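Side-chain contacts in putative NADPH-dependent oxidoreductase (PDB 3DB2), which probably catalyses an NAD(P)-dependent oxidation or reduction, with a dinucleotide-binding Rossmann domain joined to a GFO/IDH/MocA-type C-terminal domain: residues C[16-21]-C[48-53]; C[22-25]-C[29-32]; C[53-58]-C[62-67]; C[81-86]-C[91-96]. All blocks are in the same frame, centred on the assembly; numbering follows the deposited sequence.

Contact 1 (C[16-21]-C[48-53]); sequences WAYVMA and KRYNCA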
# COMPACT_ATOMS: atom_id res chain seq x y z
N TRP C 16 -0.85 25.43 16.59
CA TRP C 16 -2.11 24.74 16.33
C TRP C 16 -3.25 25.43 17.04
O TRP C 16 -4.36 25.48 16.52
CB TRP C 16 -2.01 23.24 16.71
CG TRP C 16 -3.22 22.54 16.16
CD1 TRP C 16 -4.21 21.94 16.89
CD2 TRP C 16 -3.56 22.37 14.77
NE1 TRP C 16 -5.15 21.40 16.04
CE2 TRP C 16 -4.77 21.65 14.74
CE3 TRP C 16 -2.96 22.75 13.57
CZ2 TRP C 16 -5.39 21.31 13.54
CZ3 TRP C 16 -3.56 22.41 12.36
CH2 TRP C 16 -4.77 21.70 12.38
N ALA C 17 -3.02 26.03 18.22
CA ALA C 17 -4.11 26.79 18.83
C ALA C 17 -4.68 27.88 17.96
O ALA C 17 -5.87 28.19 17.99
CB ALA C 17 -3.59 27.43 20.13
N TYR C 18 -3.84 28.55 17.17
CA TYR C 18 -4.26 29.61 16.28
C TYR C 18 -4.97 29.07 15.02
O TYR C 18 -5.93 29.61 14.48
CB TYR C 18 -3.03 30.42 15.86
CG TYR C 18 -2.41 31.28 16.95
CD1 TYR C 18 -1.67 30.76 18.00
CD2 TYR C 18 -2.61 32.65 16.92
CE1 TYR C 18 -1.13 31.58 18.98
CE2 TYR C 18 -2.08 33.47 17.88
CZ TYR C 18 -1.34 32.94 18.91
OH TYR C 18 -0.83 33.81 19.85
N VAL C 19 -4.44 27.99 14.47
CA VAL C 19 -5.14 27.34 13.35
C VAL C 19 -6.55 26.97 13.79
O VAL C 19 -7.46 27.22 13.00
CB VAL C 19 -4.37 26.12 12.85
CG1 VAL C 19 -5.13 25.29 11.82
CG2 VAL C 19 -3.06 26.61 12.24
N MSE C 20 -6.67 26.41 15.00
CA MSE C 20 -8.00 26.02 15.48
C MSE C 20 -8.89 27.25 15.59
O MSE C 20 -9.99 27.25 15.04
CB MSE C 20 -7.93 25.26 16.81
CG MSE C 20 -7.43 23.82 16.76
SE MSE C 20 -8.34 22.68 15.44
CE MSE C 20 -10.08 22.69 16.29
N ALA C 21 -8.41 28.30 16.28
CA ALA C 21 -9.25 29.47 16.51
C ALA C 21 -9.60 30.19 15.21
O ALA C 21 -10.70 30.73 15.06
CB ALA C 21 -8.54 30.41 17.49
N LYS C 48 -4.95 39.04 22.24
CA LYS C 48 -5.12 40.25 21.40
C LYS C 48 -5.65 39.86 20.03
O LYS C 48 -6.63 40.40 19.52
CB LYS C 48 -3.77 40.96 21.36
CG LYS C 48 -3.76 42.27 20.59
CD LYS C 48 -2.37 42.92 20.60
N ARG C 49 -5.00 38.87 19.42
CA ARG C 49 -5.41 38.33 18.13
C ARG C 49 -6.89 38.01 18.08
O ARG C 49 -7.62 38.39 17.17
CB ARG C 49 -4.61 37.05 17.85
CG ARG C 49 -5.05 36.35 16.58
CD ARG C 49 -4.51 36.99 15.32
NE ARG C 49 -3.90 35.98 14.47
CZ ARG C 49 -4.58 35.17 13.65
NH1 ARG C 49 -5.90 35.24 13.55
NH2 ARG C 49 -3.89 34.29 12.94
N TYR C 50 -7.38 37.25 19.07
CA TYR C 50 -8.77 36.81 19.02
C TYR C 50 -9.60 37.64 19.96
O TYR C 50 -10.82 37.51 20.12
CB TYR C 50 -8.79 35.29 19.32
CG TYR C 50 -7.97 34.54 18.29
CD1 TYR C 50 -8.48 34.35 17.00
CD2 TYR C 50 -6.72 34.03 18.56
CE1 TYR C 50 -7.76 33.68 16.04
CE2 TYR C 50 -5.99 33.35 17.60
CZ TYR C 50 -6.52 33.18 16.33
OH TYR C 50 -5.80 32.51 15.37
N ASN C 51 -8.97 38.61 20.65
CA ASN C 51 -9.75 39.46 21.55
C ASN C 51 -10.56 38.73 22.61
O ASN C 51 -11.79 38.82 22.76
CB ASN C 51 -10.73 40.35 20.76
CG ASN C 51 -10.68 41.71 21.48
OD1 ASN C 51 -9.58 42.27 21.55
ND2 ASN C 51 -11.82 42.13 21.99
N CYS C 52 -9.89 37.95 23.44
CA CYS C 52 -10.58 37.36 24.59
C CYS C 52 -9.77 37.76 25.83
O CYS C 52 -8.86 38.58 25.64
CB CYS C 52 -10.66 35.86 24.41
SG CYS C 52 -9.09 35.05 24.00
N ALA C 53 -10.09 37.21 26.99
CA ALA C 53 -9.29 37.36 28.18
C ALA C 53 -8.10 36.40 28.14
O ALA C 53 -7.98 35.46 27.36
CB ALA C 53 -10.09 37.14 29.46
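Tyr50 lays its ring over Ala21 and crosses obliquely beside Tyr18, so that helix 40-50 packs on helix 15-24 in the Rossmann fold. Ala17 in helix 15-24 is the last residue of a GxGxxA-like pattern that starts in the preceding turn, consistent with a dinucleotide-binding turn. The methyl CB of Ala21 sits 3.7 Å from the centroid of the Tyr50 ring, 15° off its normal. This is a CH-pi contact on one face. The other face of the same ring is covered by CG of Arg49, the residue just before it. Tyr50 holds CG anti to its carbonyl carbon (chi1 -60°), and the ring reaches across to the helix. CD2 of Tyr18 comes to the edge of the Tyr50 ring, 3.5 Å from CE2 of Tyr50. The two ring planes are 54° apart, neither stacked nor T-shaped. Arg49 comes to the edge of the Tyr18 ring with NE. Its NH1 forms a salt bridge with Asp22, one turn along helix 15-24. Replacing Tyr50 with an alanine would take the ring from over the Ala21 methyl, and would probably open a gap beside Tyr18 and leave Asp22 with one partner fewer. Helix 40-50 ends in a Schellman motif, with Asn51 at positive phi. The OH of Tyr50 bonds to the carboxylate of Asp22 and lies 3.0 Å from the backbone O of Tyr18.

Contact 2 (C[22-25]-C[29-32]); sequences DAYT and KLKL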
# COMPACT_ATOMS: atom_id res chain seq x y z
N ASP C 22 -8.69 30.22 14.26
CA ASP C 22 -8.99 30.78 12.95
C ASP C 22 -10.24 30.13 12.37
O ASP C 22 -11.11 30.71 11.73
CB ASP C 22 -7.80 30.59 12.02
CG ASP C 22 -6.71 31.61 12.27
OD1 ASP C 22 -6.90 32.50 13.13
OD2 ASP C 22 -5.65 31.50 11.61
N ALA C 23 -10.41 28.83 12.61
CA ALA C 23 -11.65 28.20 12.14
C ALA C 23 -12.82 28.37 13.09
O ALA C 23 -13.91 28.78 12.67
CB ALA C 23 -11.32 26.73 11.89
N TYR C 24 -12.66 28.04 14.38
CA TYR C 24 -13.84 27.91 15.24
C TYR C 24 -14.41 29.27 15.60
O TYR C 24 -15.60 29.35 15.95
CB TYR C 24 -13.59 27.05 16.48
CG TYR C 24 -12.61 27.44 17.54
CD1 TYR C 24 -12.87 28.50 18.40
CD2 TYR C 24 -11.41 26.77 17.69
CE1 TYR C 24 -11.98 28.88 19.38
CE2 TYR C 24 -10.49 27.14 18.67
CZ TYR C 24 -10.80 28.20 19.51
OH TYR C 24 -9.92 28.59 20.49
N THR C 25 -13.62 30.34 15.56
CA THR C 25 -14.24 31.61 16.02
C THR C 25 -15.17 32.14 14.94
O THR C 25 -15.89 33.12 15.17
CB THR C 25 -13.19 32.66 16.41
OG1 THR C 25 -12.34 32.95 15.28
CG2 THR C 25 -12.29 32.10 17.50
N LYS C 29 -22.03 29.39 17.11
CA LYS C 29 -22.33 28.48 18.21
C LYS C 29 -21.34 28.63 19.36
O LYS C 29 -21.59 28.08 20.43
CB LYS C 29 -22.35 27.03 17.68
CG LYS C 29 -23.49 26.86 16.68
CD LYS C 29 -23.47 25.55 15.92
CE LYS C 29 -24.84 24.90 15.82
NZ LYS C 29 -24.72 23.51 15.28
N LEU C 30 -20.25 29.36 19.13
CA LEU C 30 -19.14 29.46 20.05
C LEU C 30 -18.81 30.92 20.36
O LEU C 30 -19.00 31.76 19.50
CB LEU C 30 -17.88 28.81 19.46
CG LEU C 30 -18.01 27.41 18.89
CD1 LEU C 30 -16.78 26.96 18.13
CD2 LEU C 30 -18.27 26.42 20.03
N LYS C 31 -18.29 31.12 21.56
CA LYS C 31 -17.75 32.39 22.04
C LYS C 31 -16.43 32.15 22.77
O LYS C 31 -16.39 31.53 23.84
CB LYS C 31 -18.74 33.10 22.97
CG LYS C 31 -18.19 34.19 23.85
CD LYS C 31 -18.79 34.23 25.23
N LEU C 32 -15.32 32.60 22.20
CA LEU C 32 -14.04 32.52 22.91
C LEU C 32 -14.00 33.58 24.02
O LEU C 32 -13.99 34.77 23.70
CB LEU C 32 -12.89 32.68 21.95
CG LEU C 32 -11.43 32.51 22.30
CD1 LEU C 32 -11.07 31.36 23.21
CD2 LEU C 32 -10.63 32.31 21.00
O HOH W 1 -16.90 32.70 17.70
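The last part of helix 15-24 runs up to strand 30-36, and Tyr24 meets Leu30 there. The backbones come nearest at Thr25 and Leu30, with their CA atoms 6.7 Å apart. Residues 22-24 are helical, Thr25 follows, and residues 30-32 begin the strand after a short connection. A water lies 2.8 Å from O of Thr25 and 2.9 Å from O of Leu30, within hydrogen-bonding distance of both, and can bridge them. Leu30 points its CB toward the helix, and its CD1 comes 3.6 Å from CB of Tyr24. The Tyr24 ring leaves the helix with CG between the backbone N and the carbonyl carbon (chi1 63°). From there its far end reaches Leu32, which it crosses at about a right angle. CD2 of Leu32 lies 3.8 Å from OH of Tyr24 and also touches CG2 of Thr25, at 3.9 Å. The Thr25 hydroxyl turns back to O of Ala21 in helix 15-24. Val307 of helix 302-316 touches both Tyr24 and Leu30. Tyr24 also touches Ala10, and Leu30 touches Val8, both of strand 6-11. This is the helix-to-strand return of the first beta-alpha-beta unit of the Rossmann fold.

Contact 3 (C[53-58]-C[62-67]); sequences AGDATM and LAREDV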
# COMPACT_ATOMS: atom_id res chain seq x y z
N ALA C 53 -10.09 37.21 26.99
CA ALA C 53 -9.29 37.36 28.18
C ALA C 53 -8.10 36.40 28.14
O ALA C 53 -7.98 35.46 27.36
CB ALA C 53 -10.09 37.14 29.46
N GLY C 54 -7.16 36.62 29.03
CA GLY C 54 -6.04 35.72 29.30
C GLY C 54 -6.05 35.48 30.81
O GLY C 54 -6.38 36.36 31.61
N ASP C 55 -5.71 34.27 31.24
CA ASP C 55 -5.72 34.01 32.68
C ASP C 55 -4.32 33.63 33.11
O ASP C 55 -3.62 32.87 32.44
CB ASP C 55 -6.78 32.96 32.96
CG ASP C 55 -8.17 33.54 33.02
OD1 ASP C 55 -8.35 34.48 33.82
OD2 ASP C 55 -9.09 33.07 32.32
N ALA C 56 -3.87 34.17 34.24
CA ALA C 56 -2.53 33.91 34.75
C ALA C 56 -2.39 32.48 35.26
O ALA C 56 -1.30 31.91 35.26
CB ALA C 56 -2.20 34.90 35.85
N THR C 57 -3.49 31.90 35.73
CA THR C 57 -3.45 30.57 36.33
C THR C 57 -4.61 29.71 35.82
O THR C 57 -5.65 30.23 35.39
CB THR C 57 -3.51 30.72 37.86
OG1 THR C 57 -4.56 31.63 38.19
CG2 THR C 57 -2.25 31.41 38.38
N MSE C 58 -4.44 28.40 35.88
CA MSE C 58 -5.52 27.52 35.39
C MSE C 58 -6.75 27.70 36.27
O MSE C 58 -7.87 27.61 35.79
CB MSE C 58 -5.02 26.06 35.47
CG MSE C 58 -4.30 25.60 34.21
SE MSE C 58 -5.44 25.73 32.63
CE MSE C 58 -6.46 24.10 32.98
N LEU C 62 -10.59 28.33 35.24
CA LEU C 62 -11.67 27.40 35.56
C LEU C 62 -12.75 28.05 36.41
O LEU C 62 -13.89 27.58 36.42
CB LEU C 62 -11.03 26.17 36.20
CG LEU C 62 -10.17 25.34 35.25
CD1 LEU C 62 -9.37 24.28 36.00
CD2 LEU C 62 -11.04 24.67 34.18
N ALA C 63 -12.40 29.13 37.08
CA ALA C 63 -13.35 29.87 37.91
C ALA C 63 -14.36 30.65 37.08
O ALA C 63 -15.40 31.07 37.60
CB ALA C 63 -12.64 30.83 38.87
N ARG C 64 -14.12 30.85 35.80
CA ARG C 64 -15.11 31.49 34.95
C ARG C 64 -16.30 30.61 34.61
O ARG C 64 -16.16 29.53 34.04
CB ARG C 64 -14.43 31.91 33.66
CG ARG C 64 -13.11 32.66 33.85
CD ARG C 64 -12.70 33.22 32.50
NE ARG C 64 -11.68 34.24 32.60
CZ ARG C 64 -11.77 35.55 32.47
NH1 ARG C 64 -12.92 36.15 32.21
NH2 ARG C 64 -10.65 36.26 32.62
N GLU C 65 -17.50 31.06 34.96
CA GLU C 65 -18.72 30.28 34.83
C GLU C 65 -19.19 30.27 33.38
O GLU C 65 -19.96 29.40 32.99
CB GLU C 65 -19.77 30.83 35.81
CG GLU C 65 -19.23 30.92 37.24
CD GLU C 65 -20.23 30.52 38.31
OE1 GLU C 65 -21.37 30.16 37.96
OE2 GLU C 65 -19.86 30.58 39.51
N ASP C 66 -18.72 31.22 32.58
CA ASP C 66 -19.09 31.29 31.18
C ASP C 66 -18.08 30.47 30.35
O ASP C 66 -18.23 30.32 29.14
CB ASP C 66 -19.23 32.72 30.66
CG ASP C 66 -18.09 33.65 30.99
OD1 ASP C 66 -17.25 33.27 31.83
OD2 ASP C 66 -18.06 34.76 30.41
N VAL C 67 -17.07 29.89 30.99
CA VAL C 67 -16.28 28.88 30.25
C VAL C 67 -16.98 27.53 30.41
O VAL C 67 -16.96 26.98 31.51
CB VAL C 67 -14.83 28.82 30.71
CG1 VAL C 67 -14.14 27.55 30.21
CG2 VAL C 67 -14.11 30.04 30.18
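Asp55 and Arg64 approach from opposite directions and join in a two-pronged salt bridge. It links the residue after strand 53-54 to the loop before strand 69-72. Arg64 presents the side of its guanidinium that carries NE and NH2, and each nitrogen takes one carboxylate oxygen. NE of Arg64 lies 2.9 Å from OD2 of Asp55, which offers its syn lone pair. NH2 of Arg64 lies 3.1 Å from OD1 of Asp55, also on the syn side but 29° out of the carboxylate plane. The two groups are not coplanar. Their planes are 46° apart. The arginine chain runs extended from CG to NE, which carries the guanidinium across to the aspartate. Ala53 covers one face of the guanidinium, its CB 3.3 Å from NH2 of Arg64. At the other end of the contact Leu62 leans over the backbone of Met58, a selenomethionine. N of Leu62 bonds to O of Met58 at 2.9 Å, the i to i+4 bond of the short helix 58-62. The Met58 chain is bent at chi2 and chi3, and its CE comes within 4.2 Å of CD1 of Leu62. Both side chains also touch Gln85 and Cys86 of helix 79-88. OD2 of Asp55 takes a second bond, from the hydroxyl of Thr34 in strand 30-36. The buried carboxylate is thus tied to both the neighbouring strand and Arg64, and the arginine charge facing it would probably favour its ionised form.

Contact 4 (C[81-86]-C[91-96]); sequences EVIEQC and KHIYVE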
# COMPACT_ATOMS: atom_id res chain seq x y z
N GLU C 81 -3.23 15.21 32.49
CA GLU C 81 -3.42 16.04 33.69
C GLU C 81 -4.24 17.28 33.36
O GLU C 81 -4.98 17.83 34.19
CB GLU C 81 -2.05 16.42 34.27
CG GLU C 81 -1.20 17.23 33.32
CD GLU C 81 0.20 17.50 33.85
OE1 GLU C 81 1.09 16.70 33.49
OE2 GLU C 81 0.37 18.48 34.59
N VAL C 82 -4.14 17.81 32.13
CA VAL C 82 -4.93 19.01 31.86
C VAL C 82 -6.40 18.68 31.77
O VAL C 82 -7.27 19.36 32.34
CB VAL C 82 -4.44 19.70 30.59
CG1 VAL C 82 -5.35 20.86 30.25
CG2 VAL C 82 -3.00 20.18 30.76
N ILE C 83 -6.72 17.59 31.06
CA ILE C 83 -8.11 17.10 31.02
C ILE C 83 -8.61 16.80 32.42
O ILE C 83 -9.75 17.14 32.79
CB ILE C 83 -8.24 15.86 30.10
CG1 ILE C 83 -7.92 16.15 28.64
CG2 ILE C 83 -9.61 15.24 30.23
CD1 ILE C 83 -7.57 14.91 27.80
N GLU C 84 -7.81 16.17 33.26
CA GLU C 84 -8.31 15.83 34.60
C GLU C 84 -8.66 17.12 35.37
O GLU C 84 -9.74 17.18 35.95
CB GLU C 84 -7.29 15.00 35.34
CG GLU C 84 -7.16 13.54 34.97
CD GLU C 84 -5.94 12.85 35.53
OE1 GLU C 84 -4.94 13.52 35.85
OE2 GLU C 84 -5.96 11.60 35.68
N GLN C 85 -7.77 18.11 35.34
CA GLN C 85 -8.06 19.36 36.04
C GLN C 85 -9.28 20.04 35.48
O GLN C 85 -10.16 20.53 36.22
CB GLN C 85 -6.84 20.28 36.00
CG GLN C 85 -6.96 21.40 37.04
CD GLN C 85 -5.89 22.46 36.99
OE1 GLN C 85 -4.97 22.44 36.18
NE2 GLN C 85 -6.00 23.44 37.88
N CYS C 86 -9.44 20.08 34.16
CA CYS C 86 -10.62 20.78 33.61
C CYS C 86 -11.91 20.01 33.85
O CYS C 86 -12.92 20.55 34.24
CB CYS C 86 -10.44 21.04 32.12
SG CYS C 86 -9.04 22.08 31.74
N LYS C 91 -15.76 21.32 33.33
CA LYS C 91 -15.70 21.77 31.94
C LYS C 91 -15.73 20.60 30.95
O LYS C 91 -15.05 19.62 31.16
CB LYS C 91 -14.45 22.61 31.69
CG LYS C 91 -14.17 23.70 32.73
CD LYS C 91 -15.39 24.57 33.02
CE LYS C 91 -14.94 25.83 33.78
NZ LYS C 91 -16.13 26.70 34.02
N HIS C 92 -16.54 20.77 29.92
CA HIS C 92 -16.58 19.87 28.76
C HIS C 92 -15.27 19.99 28.00
O HIS C 92 -14.58 21.01 28.00
CB HIS C 92 -17.82 20.20 27.93
CG HIS C 92 -19.07 20.15 28.76
ND1 HIS C 92 -19.97 21.19 28.88
CD2 HIS C 92 -19.58 19.21 29.58
CE1 HIS C 92 -20.96 20.86 29.68
NE2 HIS C 92 -20.76 19.62 30.14
N ILE C 93 -14.85 18.90 27.31
CA ILE C 93 -13.49 18.78 26.85
C ILE C 93 -13.42 18.60 25.34
O ILE C 93 -14.01 17.67 24.80
CB ILE C 93 -12.80 17.56 27.49
CG1 ILE C 93 -12.77 17.51 29.02
CG2 ILE C 93 -11.41 17.41 26.91
CD1 ILE C 93 -11.91 18.60 29.65
N TYR C 94 -12.68 19.47 24.69
CA TYR C 94 -12.11 19.24 23.36
C TYR C 94 -10.59 19.07 23.60
O TYR C 94 -9.92 19.91 24.20
CB TYR C 94 -12.50 20.30 22.33
CG TYR C 94 -11.82 20.03 21.00
CD1 TYR C 94 -10.56 20.53 20.70
CD2 TYR C 94 -12.45 19.27 20.03
CE1 TYR C 94 -9.91 20.30 19.52
CE2 TYR C 94 -11.82 19.01 18.82
CZ TYR C 94 -10.57 19.53 18.58
OH TYR C 94 -9.91 19.31 17.40
N VAL C 95 -10.04 17.97 23.09
CA VAL C 95 -8.61 17.77 23.08
C VAL C 95 -8.16 17.35 21.67
O VAL C 95 -8.84 16.63 20.93
CB VAL C 95 -8.11 16.79 24.16
CG1 VAL C 95 -8.54 15.36 23.93
CG2 VAL C 95 -6.58 16.84 24.28
N GLU C 96 -7.00 17.87 21.26
CA GLU C 96 -6.47 17.55 19.95
C GLU C 96 -6.03 16.09 19.96
O GLU C 96 -5.76 15.46 20.99
CB GLU C 96 -5.24 18.34 19.56
CG GLU C 96 -5.54 19.40 18.52
CD GLU C 96 -6.17 18.80 17.27
OE1 GLU C 96 -6.07 17.59 16.99
OE2 GLU C 96 -6.81 19.61 16.56
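Ile83 and Cys86 of helix 79-88 close over Ile93 of strand 92-96, and this is the tight part of the contact. The helix runs nearly antiparallel to the strand, at 162°, with the axes 9.0 Å apart. With chi1 at -57°, CG1 of Ile93 sits beside the backbone N, and its CD1 reaches CB of Cys86 at 3.8 Å. CG1 of Ile93 lies 4.1 Å from CG2 of Ile83, the two chains slanting across each other. Further along the strand, CD1 of Ile83 meets CG1 of Val95 at 4.0 Å, nearly at a right angle. A valine in place of Ile83 would lose CD1, which would probably open a gap over Val95. The opposite side of the helix is looser and polar. Glu84 and Gln85 point away from the strand, and Glu84 pairs with Arg108 of helix 103-116. Where the chain turns back, N of Lys91 donates to O of Cys86 at 3.1 Å, from above the carbonyl plane. The Lys91 chain then bends at chi2 and carries its amine to the backbone O atoms of Arg64 and Val67. Branched aliphatic groups therefore seal this beta-alpha-beta unit of the Rossmann fold. The buried lysine charge is met by carbonyl oxygens.

How the contacts relate
All four contacts lie in the Rossmann domain. Contact 4 is buried, contacts 1 and 2 are partly buried, and contact 3 is at the surface. Contacts 1 and 2 share helix 15-24 and meet through Asp22. The segments of contacts 1 and 3 overlap at Ala53, which touches only in contact 3. Contacts 3 and 4 are joined by Lys91 and by Met58 on Cys86. Trp16 also bonds to Glu96, so contact 1 touches contact 4. Chemistry follows place: aliphatic packing in the buried contact 4 and much of contact 2, aromatic rings between helices, a salt bridge at the sheet edge. Contacts 2 and 4 each close a beta-alpha-beta unit.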